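Local coordinates for enoyl-CoA hydratase/carnithine racemase (Thermus thermophilus JL-18, PDB 6SL9) that catalyses, as the crotonase-family isomerase PaaG, formation of oxepin-CoA in phenylacetic acid catabolism, a reaction also linked to tropodithietic acid formation in bacteria, at the interface of chains A and B. Coordinates in Å, arbitrary orientation; residue numbers count along the deposited sequence, not the author numbering. Chains: chain A/B, Enoyl-CoA hydratase/carnithine racemase.

Contact 1: the interface of chains A and B. Residues chain A 75, 77, 135, 137; chain B 231, 235, 240.
Pointing CG away from its backbone N (chi1 173°), B:His240 reaches from helix 238-249 into chain A, while A:Tyr77, with CG anti to its carbonyl carbon, sends its phenol from the start of helix 77-93 to meet the imidazole from the opposite direction. This is a subunit contact between two crotonase-fold chains. Histidine suits the place, offering two polar ring atoms. ND1 donates to the backbone carbonyl O of A:Ile135 at 2.8 Å, nearly straight at the hydrogen (168°) and with the acceptor in the imidazole plane. NE2 hydrogen-bonds the phenol OH of A:Tyr77 at 2.8 Å, direction undecided. Bonds at the two nitrogens flanking CE1 fix the ring's rotation, and donation from ND1 would favour NE2 as acceptor if the ring is neutral. NE2 lies at the edge of the tyrosine ring, in its plane, and the two planes stand at 74°.

Over one imidazole face, offset toward the rim, lies CD2 of A:Leu137, 3.7 Å from the ring centroid, a CH-pi contact that suits a branched apolar side chain. B:Gln231 crosses that leucine at about a right angle, its aliphatic CG packing on A:Tyr77 CB at 3.8 Å. Without a side chain, B:Gly235 lets CD2 of A:Tyr77 come within 3.6 Å of its CA.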
# COMPACT_ATOMS: atom_id res chain seq x y z
N PRO A 75 30.88 -12.27 -9.82
CA PRO A 75 30.46 -10.86 -9.75
C PRO A 75 30.32 -10.33 -8.33
O PRO A 75 30.06 -11.07 -7.35
CB PRO A 75 29.07 -10.77 -10.36
CG PRO A 75 28.54 -12.19 -10.07
CD PRO A 75 29.74 -13.11 -10.22
N TYR A 77 27.96 -7.75 -7.14
CA TYR A 77 26.81 -6.87 -7.39
C TYR A 77 26.63 -5.83 -6.29
O TYR A 77 26.05 -4.78 -6.55
CB TYR A 77 25.55 -7.66 -7.65
CG TYR A 77 25.67 -8.44 -8.93
CD1 TYR A 77 26.47 -8.04 -10.00
CD2 TYR A 77 25.10 -9.67 -9.03
CE1 TYR A 77 26.54 -8.80 -11.15
CE2 TYR A 77 25.10 -10.42 -10.17
CZ TYR A 77 25.86 -10.00 -11.21
OH TYR A 77 25.95 -10.78 -12.31
N ILE A 135 16.99 -15.29 -13.67
CA ILE A 135 18.46 -15.52 -13.62
C ILE A 135 18.96 -15.62 -12.18
O ILE A 135 20.17 -15.54 -11.92
CB ILE A 135 19.23 -14.52 -14.47
CG1 ILE A 135 19.08 -13.08 -14.00
CG2 ILE A 135 18.86 -14.66 -15.94
CD1 ILE A 135 20.02 -12.07 -14.67
N LEU A 137 18.27 -13.82 -9.45
CA LEU A 137 18.56 -12.55 -8.76
C LEU A 137 17.32 -12.01 -8.08
O LEU A 137 16.22 -12.49 -8.30
CB LEU A 137 19.13 -11.57 -9.78
CG LEU A 137 20.52 -11.87 -10.36
CD1 LEU A 137 20.99 -10.69 -11.21
CD2 LEU A 137 21.57 -12.16 -9.28
N GLN B 231 21.50 -8.46 -3.43
CA GLN B 231 21.91 -8.83 -4.79
C GLN B 231 23.36 -9.31 -4.79
O GLN B 231 23.69 -10.22 -5.59
CB GLN B 231 21.75 -7.67 -5.76
CG GLN B 231 21.81 -8.05 -7.23
CD GLN B 231 20.54 -8.76 -7.64
OE1 GLN B 231 20.23 -9.89 -7.17
NE2 GLN B 231 19.74 -8.04 -8.41
N GLY B 235 24.15 -12.90 -6.37
CA GLY B 235 25.10 -12.92 -7.49
C GLY B 235 26.20 -13.94 -7.26
O GLY B 235 26.82 -14.34 -8.25
N HIS B 240 22.74 -18.33 -9.81
CA HIS B 240 22.87 -17.17 -10.71
C HIS B 240 23.75 -17.51 -11.90
O HIS B 240 23.43 -17.11 -13.04
CB HIS B 240 23.38 -15.97 -9.91
CG HIS B 240 23.68 -14.84 -10.84
ND1 HIS B 240 22.72 -14.33 -11.70
CD2 HIS B 240 24.82 -14.13 -11.08
CE1 HIS B 240 23.28 -13.38 -12.42
NE2 HIS B 240 24.53 -13.19 -12.06

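Contact 2: the interface of chains A and B. Residues chain A 153-154, 157; chain B 120, 146, 149-150.
The guanidinium of B:Arg120 presents its edge to chain A, with CB of A:Ala154 and the amide carbon CD of A:Gln157 both lying in its plane. Here two crotonase-fold subunits meet, strand 119-123 and helix 143-151 of chain B facing the first turns of helix 153-162 of chain A. NH1 of B:Arg120 donates to the amide oxygen OE1 of A:Gln157 at 2.9 Å, nearly straight at the hydrogen (168°), and OE1 is in the guanidinium plane. NH2 adds a weak second bond to the same oxygen at 3.4 Å. The amide and guanidinium planes are turned 42° apart, and the donor NH1 is tilted from the plane of the amide carbonyl. Arginine suits the task because its edge can offer several N-H groups to one acceptor; glutamine answers with a neutral carbonyl on a chain extended beyond CG. The small methyl of A:Ala154 permits close approach, its CB 3.6 Å from NH2 of B:Arg120.

A backbone bond joins the two helices directly: N of A:Leu153 donates to O of B:Arg149 at 3.0 Å. A first-turn N-H and a last-turn C=O lack partners within their own helices, so this helix start and helix end suit each other, and their dipoles may reinforce the bond. Beside it, CD2 of A:Leu153 packs 3.8 Å from CD2 of B:Leu150. The same methyl lies 3.9 Å from CB of B:Arg149.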
# COMPACT_ATOMS: atom_id res chain seq x y z
N LEU A 153 1.18 -5.45 -2.04
CA LEU A 153 2.07 -6.59 -1.75
C LEU A 153 1.61 -7.86 -2.48
O LEU A 153 2.46 -8.65 -2.91
CB LEU A 153 2.13 -6.80 -0.25
CG LEU A 153 2.95 -7.99 0.19
CD1 LEU A 153 4.40 -7.87 -0.24
CD2 LEU A 153 2.85 -8.19 1.70
N ALA A 154 0.31 -8.09 -2.59
CA ALA A 154 -0.15 -9.37 -3.16
C ALA A 154 0.29 -9.50 -4.61
O ALA A 154 0.86 -10.54 -5.01
CB ALA A 154 -1.66 -9.47 -3.06
N GLN A 157 4.18 -9.86 -4.88
CA GLN A 157 4.66 -11.27 -4.64
C GLN A 157 4.59 -12.06 -5.92
O GLN A 157 5.56 -12.78 -6.29
CB GLN A 157 3.74 -11.94 -3.59
CG GLN A 157 4.04 -11.44 -2.21
CD GLN A 157 2.95 -11.90 -1.24
OE1 GLN A 157 1.74 -11.93 -1.55
NE2 GLN A 157 3.42 -12.10 -0.04
N ARG B 120 -0.90 -17.87 -2.79
CA ARG B 120 -2.08 -18.34 -2.04
C ARG B 120 -3.19 -18.71 -3.01
O ARG B 120 -3.54 -17.93 -3.89
CB ARG B 120 -2.51 -17.21 -1.11
CG ARG B 120 -1.45 -16.82 -0.10
CD ARG B 120 -1.81 -15.66 0.80
NE ARG B 120 -2.12 -14.45 0.05
CZ ARG B 120 -1.20 -13.64 -0.47
NH1 ARG B 120 0.09 -13.83 -0.21
NH2 ARG B 120 -1.59 -12.57 -1.17
N LEU B 146 -0.02 -7.59 7.75
CA LEU B 146 -0.26 -8.09 6.40
C LEU B 146 -1.47 -7.49 5.72
O LEU B 146 -1.40 -7.20 4.53
CB LEU B 146 -0.47 -9.61 6.46
CG LEU B 146 0.77 -10.49 6.61
CD1 LEU B 146 0.30 -11.93 6.66
CD2 LEU B 146 1.74 -10.30 5.46
N ARG B 149 -1.15 -4.15 3.79
CA ARG B 149 -0.18 -4.29 2.67
C ARG B 149 -0.83 -5.08 1.51
O ARG B 149 -0.56 -4.78 0.32
CB ARG B 149 1.07 -5.02 3.24
CG ARG B 149 1.88 -4.15 4.22
CD ARG B 149 2.93 -4.91 4.97
NE ARG B 149 3.94 -4.15 5.67
CZ ARG B 149 3.68 -3.39 6.72
NH1 ARG B 149 2.48 -3.48 7.28
NH2 ARG B 149 4.65 -2.68 7.34
N LEU B 150 -1.62 -6.12 1.82
CA LEU B 150 -2.19 -7.00 0.79
C LEU B 150 -3.40 -6.35 0.11
O LEU B 150 -3.55 -6.59 -1.11
CB LEU B 150 -2.58 -8.35 1.39
CG LEU B 150 -1.43 -9.22 1.89
CD1 LEU B 150 -1.99 -10.42 2.60
CD2 LEU B 150 -0.53 -9.65 0.74

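Contact 3: the interface of chains A and B. Residues chain A 88-89, 92, 116, 145, 213; chain B 220, 224.
Apolar packing dominates, and it centres on B:Leu220, the first residue of helix 220-235, which inserts between aromatic side chains of chain A. A chi1 of 177° swings its CG to the far side from the backbone N and carries the branched end toward A:Trp116 and A:Phe145. CD1 lies between the phenylalanine face and the indole: it sits 3.8 Å above the plane of the A:Phe145 ring, offset toward the rim, and 3.7 Å from CH2 of A:Trp116, which B:Leu220 approaches from the opposite direction. Broad aromatic surfaces suit a compact methyl that can touch both. One helical turn on, CD2 of B:Leu224 packs 3.9 Å from CG1 of A:Val88, while its CD1 lies against the aliphatic CG of A:Glu89, also at 3.9 Å. Here the glutamate contributes its methylene to the packing.

Polar interactions frame this packing. The hydroxyl OG of A:Ser92 donates to the backbone O of A:Glu89 at 2.8 Å, a bond that turns it back onto its own helix, as a small serine readily does. Its very short approach to CD2 of B:Leu220 is doubtful. A water bridges the subunits, 3.0 Å from the backbone N of B:Leu220 and 2.9 Å from the backbone O of A:Leu213, giving a partner to an N-H that has no preceding turn of its own helix. Together the leucine anchor and the water dock helix 220-235 onto the neighbouring crotonase-family subunit, probably helping to hold the trimer together.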
# COMPACT_ATOMS: atom_id res chain seq x y z
N VAL A 88 19.33 5.97 -9.41
CA VAL A 88 17.97 5.82 -8.85
C VAL A 88 17.69 6.92 -7.85
O VAL A 88 16.58 7.46 -7.79
CB VAL A 88 17.77 4.42 -8.28
CG1 VAL A 88 16.42 4.30 -7.62
CG2 VAL A 88 17.93 3.37 -9.38
N GLU A 89 18.68 7.26 -7.02
CA GLU A 89 18.50 8.40 -6.12
C GLU A 89 18.14 9.65 -6.92
O GLU A 89 17.22 10.40 -6.53
CB GLU A 89 19.78 8.66 -5.33
CG GLU A 89 20.03 7.64 -4.23
CD GLU A 89 19.26 7.86 -2.95
OE1 GLU A 89 19.47 7.05 -2.02
OE2 GLU A 89 18.46 8.82 -2.87
N SER A 92 14.65 9.51 -8.11
CA SER A 92 13.65 9.56 -7.03
C SER A 92 13.42 10.98 -6.55
O SER A 92 12.30 11.33 -6.14
CB SER A 92 14.05 8.68 -5.88
OG SER A 92 15.12 9.21 -5.13
N TRP A 116 9.90 4.58 -12.23
CA TRP A 116 10.26 5.85 -11.58
C TRP A 116 9.56 7.05 -12.21
O TRP A 116 9.61 8.11 -11.62
CB TRP A 116 11.78 6.07 -11.53
CG TRP A 116 12.44 5.26 -10.47
CD1 TRP A 116 13.17 4.11 -10.60
CD2 TRP A 116 12.25 5.48 -9.07
NE1 TRP A 116 13.47 3.63 -9.35
CE2 TRP A 116 12.91 4.44 -8.40
CE3 TRP A 116 11.57 6.45 -8.34
CZ2 TRP A 116 12.89 4.34 -7.01
CZ3 TRP A 116 11.55 6.36 -6.96
CH2 TRP A 116 12.20 5.31 -6.32
N PHE A 145 11.30 -1.47 -3.71
CA PHE A 145 10.67 -0.29 -3.07
C PHE A 145 9.41 0.04 -3.84
O PHE A 145 8.33 0.15 -3.25
CB PHE A 145 11.73 0.80 -3.03
CG PHE A 145 11.23 2.11 -2.46
CD1 PHE A 145 10.66 3.06 -3.29
CD2 PHE A 145 11.42 2.46 -1.14
CE1 PHE A 145 10.17 4.24 -2.78
CE2 PHE A 145 11.02 3.70 -0.63
CZ PHE A 145 10.38 4.60 -1.47
N LEU A 213 7.54 10.08 -1.57
CA LEU A 213 8.69 9.15 -1.45
C LEU A 213 8.83 8.70 0.02
O LEU A 213 9.28 7.60 0.28
CB LEU A 213 9.97 9.79 -1.97
CG LEU A 213 11.10 8.83 -2.24
CD1 LEU A 213 10.80 7.96 -3.43
CD2 LEU A 213 12.40 9.56 -2.45
N LEU B 220 13.98 5.14 0.71
CA LEU B 220 14.54 4.70 -0.57
C LEU B 220 16.04 4.43 -0.43
O LEU B 220 16.53 3.42 -0.95
CB LEU B 220 14.25 5.70 -1.66
CG LEU B 220 14.87 5.33 -2.98
CD1 LEU B 220 14.41 4.07 -3.58
CD2 LEU B 220 14.86 6.42 -3.95
N LEU B 224 17.70 0.83 -1.29
CA LEU B 224 18.76 0.66 -2.28
C LEU B 224 19.96 -0.07 -1.68
O LEU B 224 20.58 -0.91 -2.34
CB LEU B 224 19.13 1.99 -2.90
CG LEU B 224 18.07 2.63 -3.80
CD1 LEU B 224 18.50 4.05 -4.19
CD2 LEU B 224 17.71 1.75 -5.00
O HOH W 1 11.96 7.32 1.28

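The three contacts spread over one interface: between the centres of their C-alpha atoms, contacts 1 and 2 are about 25 Å apart, contacts 1 and 3 about 20 Å, and contacts 2 and 3 about 21 Å. Contacts 1 and 3 share helix 77-93 of chain A and helix 220-235 of chain B, whose end serves the first and whose start serves the other. Helix 143-151 takes part in contact 2 from chain B and in contact 3 from chain A. The interface is not an exact two-fold, so in the three-copy assembly one element can face different neighbours, an arrangement that probably supports a trimer.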